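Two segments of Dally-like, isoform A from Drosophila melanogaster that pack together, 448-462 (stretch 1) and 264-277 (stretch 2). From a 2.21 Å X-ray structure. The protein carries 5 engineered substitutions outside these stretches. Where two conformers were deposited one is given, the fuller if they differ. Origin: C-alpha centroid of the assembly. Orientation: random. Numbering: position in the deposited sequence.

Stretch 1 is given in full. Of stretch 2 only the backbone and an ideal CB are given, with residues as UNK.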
# COMPACT_ATOMS: atom_id res chain seq x y z
N ASP A 448 -9.21 -6.00 8.76
CA ASP A 448 -8.96 -4.63 9.19
C ASP A 448 -8.13 -3.88 8.15
O ASP A 448 -8.48 -2.77 7.74
CB ASP A 448 -8.26 -4.63 10.55
CG ASP A 448 -8.12 -3.23 11.14
OD1 ASP A 448 -8.75 -2.29 10.60
OD2 ASP A 448 -7.39 -3.08 12.13
N ILE A 449 -7.02 -4.49 7.72
CA ILE A 449 -6.17 -3.88 6.70
C ILE A 449 -6.95 -3.70 5.40
O ILE A 449 -6.87 -2.64 4.76
CB ILE A 449 -4.91 -4.73 6.49
CG1 ILE A 449 -4.00 -4.64 7.71
CG2 ILE A 449 -4.18 -4.31 5.22
CD1 ILE A 449 -2.86 -5.64 7.71
N ARG A 450 -7.71 -4.71 5.00
CA ARG A 450 -8.46 -4.64 3.75
C ARG A 450 -9.44 -3.48 3.75
O ARG A 450 -9.59 -2.79 2.73
CB ARG A 450 -9.20 -5.96 3.51
CG ARG A 450 -10.01 -6.00 2.22
CD ARG A 450 -10.84 -7.27 2.14
NE ARG A 450 -11.53 -7.38 0.86
CZ ARG A 450 -12.29 -8.42 0.51
NH1 ARG A 450 -12.46 -9.43 1.35
NH2 ARG A 450 -12.88 -8.45 -0.68
N GLN A 451 -10.11 -3.24 4.88
CA GLN A 451 -11.07 -2.14 4.94
C GLN A 451 -10.37 -0.79 4.94
O GLN A 451 -10.85 0.16 4.31
CB GLN A 451 -11.95 -2.29 6.18
CG GLN A 451 -13.05 -1.24 6.28
CD GLN A 451 -13.99 -1.27 5.10
OE1 GLN A 451 -14.45 -2.33 4.68
NE2 GLN A 451 -14.28 -0.10 4.55
N ARG A 452 -9.23 -0.68 5.63
CA ARG A 452 -8.54 0.60 5.69
C ARG A 452 -7.85 0.92 4.37
O ARG A 452 -7.84 2.08 3.94
CB ARG A 452 -7.54 0.60 6.84
CG ARG A 452 -8.19 0.47 8.21
CD ARG A 452 -7.17 0.46 9.33
NE ARG A 452 -7.79 0.13 10.61
CZ ARG A 452 -8.29 1.02 11.46
NH1 ARG A 452 -8.25 2.32 11.17
NH2 ARG A 452 -8.83 0.62 12.61
N VAL A 453 -7.29 -0.09 3.70
CA VAL A 453 -6.75 0.13 2.36
C VAL A 453 -7.87 0.51 1.40
O VAL A 453 -7.68 1.33 0.50
CB VAL A 453 -5.98 -1.12 1.88
CG1 VAL A 453 -5.55 -0.95 0.43
CG2 VAL A 453 -4.76 -1.35 2.76
N LYS A 454 -9.06 -0.07 1.60
CA LYS A 454 -10.22 0.34 0.82
C LYS A 454 -10.57 1.80 1.09
O LYS A 454 -11.01 2.51 0.17
CB LYS A 454 -11.41 -0.56 1.16
CG LYS A 454 -12.48 -0.64 0.09
CD LYS A 454 -13.67 -1.46 0.58
CE LYS A 454 -14.49 -2.01 -0.57
NZ LYS A 454 -13.72 -3.03 -1.34
N ASP A 455 -10.38 2.26 2.32
CA ASP A 455 -10.67 3.65 2.65
C ASP A 455 -9.68 4.60 1.99
O ASP A 455 -10.06 5.68 1.53
CB ASP A 455 -10.68 3.85 4.17
CG ASP A 455 -11.83 3.13 4.85
OD1 ASP A 455 -12.87 2.88 4.19
OD2 ASP A 455 -11.71 2.83 6.06
N TYR A 456 -8.40 4.23 1.95
CA TYR A 456 -7.35 5.07 1.40
C TYR A 456 -7.14 4.89 -0.10
O TYR A 456 -6.12 5.34 -0.63
CB TYR A 456 -6.03 4.82 2.13
CG TYR A 456 -6.04 5.19 3.59
CD1 TYR A 456 -6.32 6.49 3.99
CD2 TYR A 456 -5.75 4.26 4.57
CE1 TYR A 456 -6.32 6.84 5.33
CE2 TYR A 456 -5.75 4.59 5.91
CZ TYR A 456 -6.04 5.89 6.29
OH TYR A 456 -6.04 6.22 7.62
N LYS A 457 -8.08 4.23 -0.78
CA LYS A 457 -7.93 4.00 -2.22
C LYS A 457 -7.87 5.31 -2.99
O LYS A 457 -6.98 5.51 -3.82
CB LYS A 457 -9.07 3.12 -2.73
CG LYS A 457 -9.01 2.80 -4.21
CD LYS A 457 -10.03 1.72 -4.58
CE LYS A 457 -10.00 1.39 -6.06
NZ LYS A 457 -10.45 2.53 -6.90
N LYS A 458 -8.82 6.21 -2.73
CA LYS A 458 -8.89 7.50 -3.40
C LYS A 458 -8.24 8.61 -2.58
O LYS A 458 -8.61 9.78 -2.71
CB LYS A 458 -10.34 7.86 -3.70
CG LYS A 458 -11.08 6.83 -4.54
CD LYS A 458 -10.64 6.88 -6.00
CE LYS A 458 -11.54 6.01 -6.87
NZ LYS A 458 -11.20 6.14 -8.31
N PHE A 459 -7.26 8.27 -1.73
CA PHE A 459 -6.71 9.25 -0.80
C PHE A 459 -6.05 10.41 -1.53
O PHE A 459 -6.25 11.57 -1.17
CB PHE A 459 -5.70 8.57 0.14
CG PHE A 459 -4.90 9.55 0.96
CD1 PHE A 459 -5.42 10.05 2.15
CD2 PHE A 459 -3.64 9.96 0.55
CE1 PHE A 459 -4.69 10.95 2.90
CE2 PHE A 459 -2.91 10.86 1.31
CZ PHE A 459 -3.44 11.36 2.48
N TRP A 460 -5.26 10.11 -2.57
CA TRP A 460 -4.47 11.15 -3.21
C TRP A 460 -5.33 12.06 -4.09
O TRP A 460 -5.12 13.28 -4.10
CB TRP A 460 -3.34 10.51 -4.02
CG TRP A 460 -2.40 9.73 -3.15
CD1 TRP A 460 -2.40 8.38 -2.95
CD2 TRP A 460 -1.35 10.26 -2.34
NE1 TRP A 460 -1.40 8.04 -2.08
CE2 TRP A 460 -0.74 9.17 -1.68
CE3 TRP A 460 -0.85 11.55 -2.11
CZ2 TRP A 460 0.34 9.33 -0.81
CZ3 TRP A 460 0.21 11.70 -1.24
CH2 TRP A 460 0.80 10.60 -0.61
N SER A 461 -6.29 11.50 -4.82
CA SER A 461 -7.17 12.34 -5.63
C SER A 461 -8.18 13.10 -4.79
O SER A 461 -8.76 14.08 -5.27
CB SER A 461 -7.90 11.49 -6.68
OG SER A 461 -8.69 10.48 -6.08
N ASN A 462 -8.39 12.68 -3.54
CA ASN A 462 -9.31 13.36 -2.64
C ASN A 462 -8.65 14.50 -1.87
O ASN A 462 -9.36 15.29 -1.25
CB ASN A 462 -9.92 12.36 -1.66
CG ASN A 462 -11.07 12.94 -0.86
OD1 ASN A 462 -12.19 13.06 -1.36
ND2 ASN A 462 -10.80 13.30 0.39
N UNK A 264 0.76 10.52 -11.28
CA UNK A 264 1.09 9.12 -11.50
C UNK A 264 0.99 8.32 -10.21
O UNK A 264 0.46 7.20 -10.19
CB UNK A 264 2.50 8.99 -12.09
N UNK A 265 1.48 8.89 -9.11
CA UNK A 265 1.47 8.19 -7.83
C UNK A 265 0.05 7.91 -7.37
O UNK A 265 -0.21 6.87 -6.75
CB UNK A 265 2.21 9.00 -6.77
N UNK A 266 -0.89 8.81 -7.68
CA UNK A 266 -2.29 8.58 -7.33
C UNK A 266 -2.87 7.39 -8.09
O UNK A 266 -3.56 6.56 -7.51
CB UNK A 266 -3.12 9.83 -7.61
N UNK A 267 -2.59 7.30 -9.40
CA UNK A 267 -3.17 6.22 -10.19
C UNK A 267 -2.60 4.87 -9.78
O UNK A 267 -3.34 3.88 -9.67
CB UNK A 267 -2.93 6.46 -11.68
N UNK A 268 -1.29 4.80 -9.53
CA UNK A 268 -0.70 3.55 -9.08
C UNK A 268 -1.13 3.19 -7.67
O UNK A 268 -1.20 2.01 -7.32
CB UNK A 268 0.83 3.63 -9.15
N UNK A 269 -1.43 4.20 -6.84
CA UNK A 269 -1.96 3.92 -5.51
C UNK A 269 -3.30 3.20 -5.60
O UNK A 269 -3.59 2.31 -4.79
CB UNK A 269 -2.11 5.22 -4.71
N UNK A 270 -4.12 3.56 -6.59
CA UNK A 270 -5.36 2.83 -6.82
C UNK A 270 -5.09 1.40 -7.26
O UNK A 270 -5.78 0.47 -6.84
CB UNK A 270 -6.21 3.55 -7.87
N UNK A 271 -4.08 1.21 -8.12
CA UNK A 271 -3.69 -0.15 -8.51
C UNK A 271 -3.21 -0.94 -7.30
O UNK A 271 -3.48 -2.13 -7.17
CB UNK A 271 -2.60 -0.11 -9.58
N UNK A 272 -2.48 -0.28 -6.39
CA UNK A 272 -2.05 -0.93 -5.16
C UNK A 272 -3.24 -1.35 -4.31
O UNK A 272 -3.27 -2.46 -3.77
CB UNK A 272 -1.14 -0.00 -4.36
N UNK A 273 -4.24 -0.47 -4.18
CA UNK A 273 -5.41 -0.79 -3.36
C UNK A 273 -6.22 -1.92 -3.98
O UNK A 273 -6.79 -2.75 -3.26
CB UNK A 273 -6.29 0.45 -3.18
N UNK A 274 -6.31 -1.97 -5.31
CA UNK A 274 -7.06 -3.03 -5.96
C UNK A 274 -6.33 -4.36 -5.87
O UNK A 274 -6.95 -5.41 -5.71
CB UNK A 274 -7.32 -2.67 -7.42
N UNK A 275 -5.00 -4.33 -5.95
CA UNK A 275 -4.23 -5.57 -5.81
C UNK A 275 -4.23 -6.05 -4.37
O UNK A 275 -4.25 -7.26 -4.12
CB UNK A 275 -2.79 -5.37 -6.29
N UNK A 276 -4.22 -5.13 -3.41
CA UNK A 276 -4.32 -5.52 -2.00
C UNK A 276 -5.65 -6.18 -1.70
O UNK A 276 -5.71 -7.14 -0.92
CB UNK A 276 -4.13 -4.30 -1.09
N UNK A 277 -6.74 -5.67 -2.29
CA UNK A 277 -8.04 -6.27 -2.05
C UNK A 277 -8.14 -7.66 -2.66
O UNK A 277 -8.86 -8.52 -2.14
CB UNK A 277 -9.15 -5.37 -2.61

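Stretch 2 is a continuous helix running nearly antiparallel (155°) to helix 448-455, so its contacting positions recur every three or four residues.

Positions 264, 267, 268, 271 and 275 find nothing of stretch 1 near their CB atoms, which leaves the choice wide; they are E264, S267, E268, N271 and A275.

At 265 CA-to-CB points toward stretch 1, but the CB meets nothing within 5.5 Å. A long side chain, aliphatic or aromatic, could reach the indole of W460. F265 turns its ring edge to the W460 face in an offset edge-to-face pair, CE2 lying 3.4 Å from W460 CZ2.

The CB at 266 points sideways, 3.7 Å from W460 CB and 4.5 Å from S461 N, the NH just past the turn. A short acceptor, Asp or Asn, suits. D266 places OD1 3.2 Å from S461 N, and water 1 links OD1 with K457 O and W460 N.

At 269 CA-to-CB points toward stretch 1 and the CB lies 3.6 Å from W460 CD1, while the turn beginning at Y456 exposes carbonyl oxygens. A large side chain with a donor is favoured, though a plain apolar one could cover the indole. W269 does both: NE1 donates to Y456 O at 2.5 Å, and its face receives the edge of W460.

Near 270 lie the amino groups of K457 and K458, an invitation to an acid. E270 answers with a salt bridge, OE2 to K458 NZ at 3.1 Å; K457 NZ stays 4.2 Å from OE1.

At 272 CA-to-CB points sideways, so a side chain needs length to reach V453, whose methyls favour an apolar one, aromatic or aliphatic. F272 does, with CE2 4.2 Å from V453 CG1.

Position 273 points at stretch 1, its CB 3.7 Å from K457 CG and 3.9 Å from V453 CG1. Something small fits, and A273 packs its methyl against both.

At 274 a flexible chain could lie along K457; M274 CG comes 3.7 Å from K457 CE.

Position 276 points toward V453, with I449 beyond, favouring a long apolar chain. M276 touches V453 CG1 through CB and I449 CG2 through CE, both at 4.0 Å.

At 277, R450 NE is 4.7 Å and K454 NZ 5.3 Å from CB, so a short acid is apt. D277 OD1 accepts from R450 NE at 2.7 Å in a salt bridge and forms a long one with K454 NZ at 3.8 Å.

Stretch 2 264-277: EFDSEWENFAMAMD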
# COMPACT_ATOMS: atom_id res chain seq x y z
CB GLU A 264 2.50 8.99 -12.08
CG GLU A 264 2.63 9.36 -13.55
CD GLU A 264 4.08 9.47 -13.98
OE1 GLU A 264 4.72 10.49 -13.67
OE2 GLU A 264 4.59 8.52 -14.62
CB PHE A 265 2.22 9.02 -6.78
CG PHE A 265 2.55 8.25 -5.53
CD1 PHE A 265 3.67 7.44 -5.48
CD2 PHE A 265 1.75 8.35 -4.41
CE1 PHE A 265 3.99 6.74 -4.33
CE2 PHE A 265 2.06 7.65 -3.25
CZ PHE A 265 3.18 6.85 -3.22
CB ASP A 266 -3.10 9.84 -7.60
CG ASP A 266 -4.59 9.59 -7.58
OD1 ASP A 266 -5.09 9.05 -6.58
OD2 ASP A 266 -5.26 9.96 -8.57
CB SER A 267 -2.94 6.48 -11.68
OG SER A 267 -1.56 6.48 -12.00
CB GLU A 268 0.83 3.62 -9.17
CG GLU A 268 1.36 3.79 -10.59
CD GLU A 268 1.08 2.58 -11.47
OE1 GLU A 268 0.75 1.50 -10.93
OE2 GLU A 268 1.19 2.71 -12.70
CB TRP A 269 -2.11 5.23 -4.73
CG TRP A 269 -2.51 5.05 -3.29
CD1 TRP A 269 -3.78 5.07 -2.78
CD2 TRP A 269 -1.64 4.85 -2.17
NE1 TRP A 269 -3.75 4.88 -1.42
CE2 TRP A 269 -2.44 4.75 -1.02
CE3 TRP A 269 -0.25 4.75 -2.03
CZ2 TRP A 269 -1.91 4.54 0.25
CZ3 TRP A 269 0.28 4.55 -0.77
CH2 TRP A 269 -0.55 4.45 0.35
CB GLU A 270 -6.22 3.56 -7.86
CG GLU A 270 -6.74 4.91 -7.39
CD GLU A 270 -7.72 5.53 -8.37
OE1 GLU A 270 -8.03 4.88 -9.39
OE2 GLU A 270 -8.18 6.66 -8.12
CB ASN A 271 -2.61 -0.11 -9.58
CG ASN A 271 -3.10 0.49 -10.89
OD1 ASN A 271 -4.30 0.53 -11.16
ND2 ASN A 271 -2.17 0.94 -11.72
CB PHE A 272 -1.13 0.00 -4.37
CG PHE A 272 -0.99 -0.37 -2.92
CD1 PHE A 272 -0.13 -1.39 -2.53
CD2 PHE A 272 -1.71 0.29 -1.94
CE1 PHE A 272 0.01 -1.74 -1.20
CE2 PHE A 272 -1.58 -0.05 -0.61
CZ PHE A 272 -0.73 -1.07 -0.24
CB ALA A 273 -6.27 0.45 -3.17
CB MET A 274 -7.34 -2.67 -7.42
CG MET A 274 -8.30 -1.50 -7.59
SD MET A 274 -8.70 -1.14 -9.32
CE MET A 274 -7.10 -0.67 -9.95
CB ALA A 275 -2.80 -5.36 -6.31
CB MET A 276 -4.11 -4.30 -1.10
CG MET A 276 -2.67 -3.86 -0.97
SD MET A 276 -1.69 -4.96 0.07
CE MET A 276 -2.42 -4.64 1.67
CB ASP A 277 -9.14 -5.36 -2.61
CG ASP A 277 -10.53 -5.77 -2.14
OD1 ASP A 277 -10.85 -5.55 -0.96
OD2 ASP A 277 -11.29 -6.32 -2.96
O HOH W 1 -5.41 7.76 -4.31
O HOH W 2 -7.41 8.31 -6.37
O HOH W 3 -8.97 -3.51 0.13
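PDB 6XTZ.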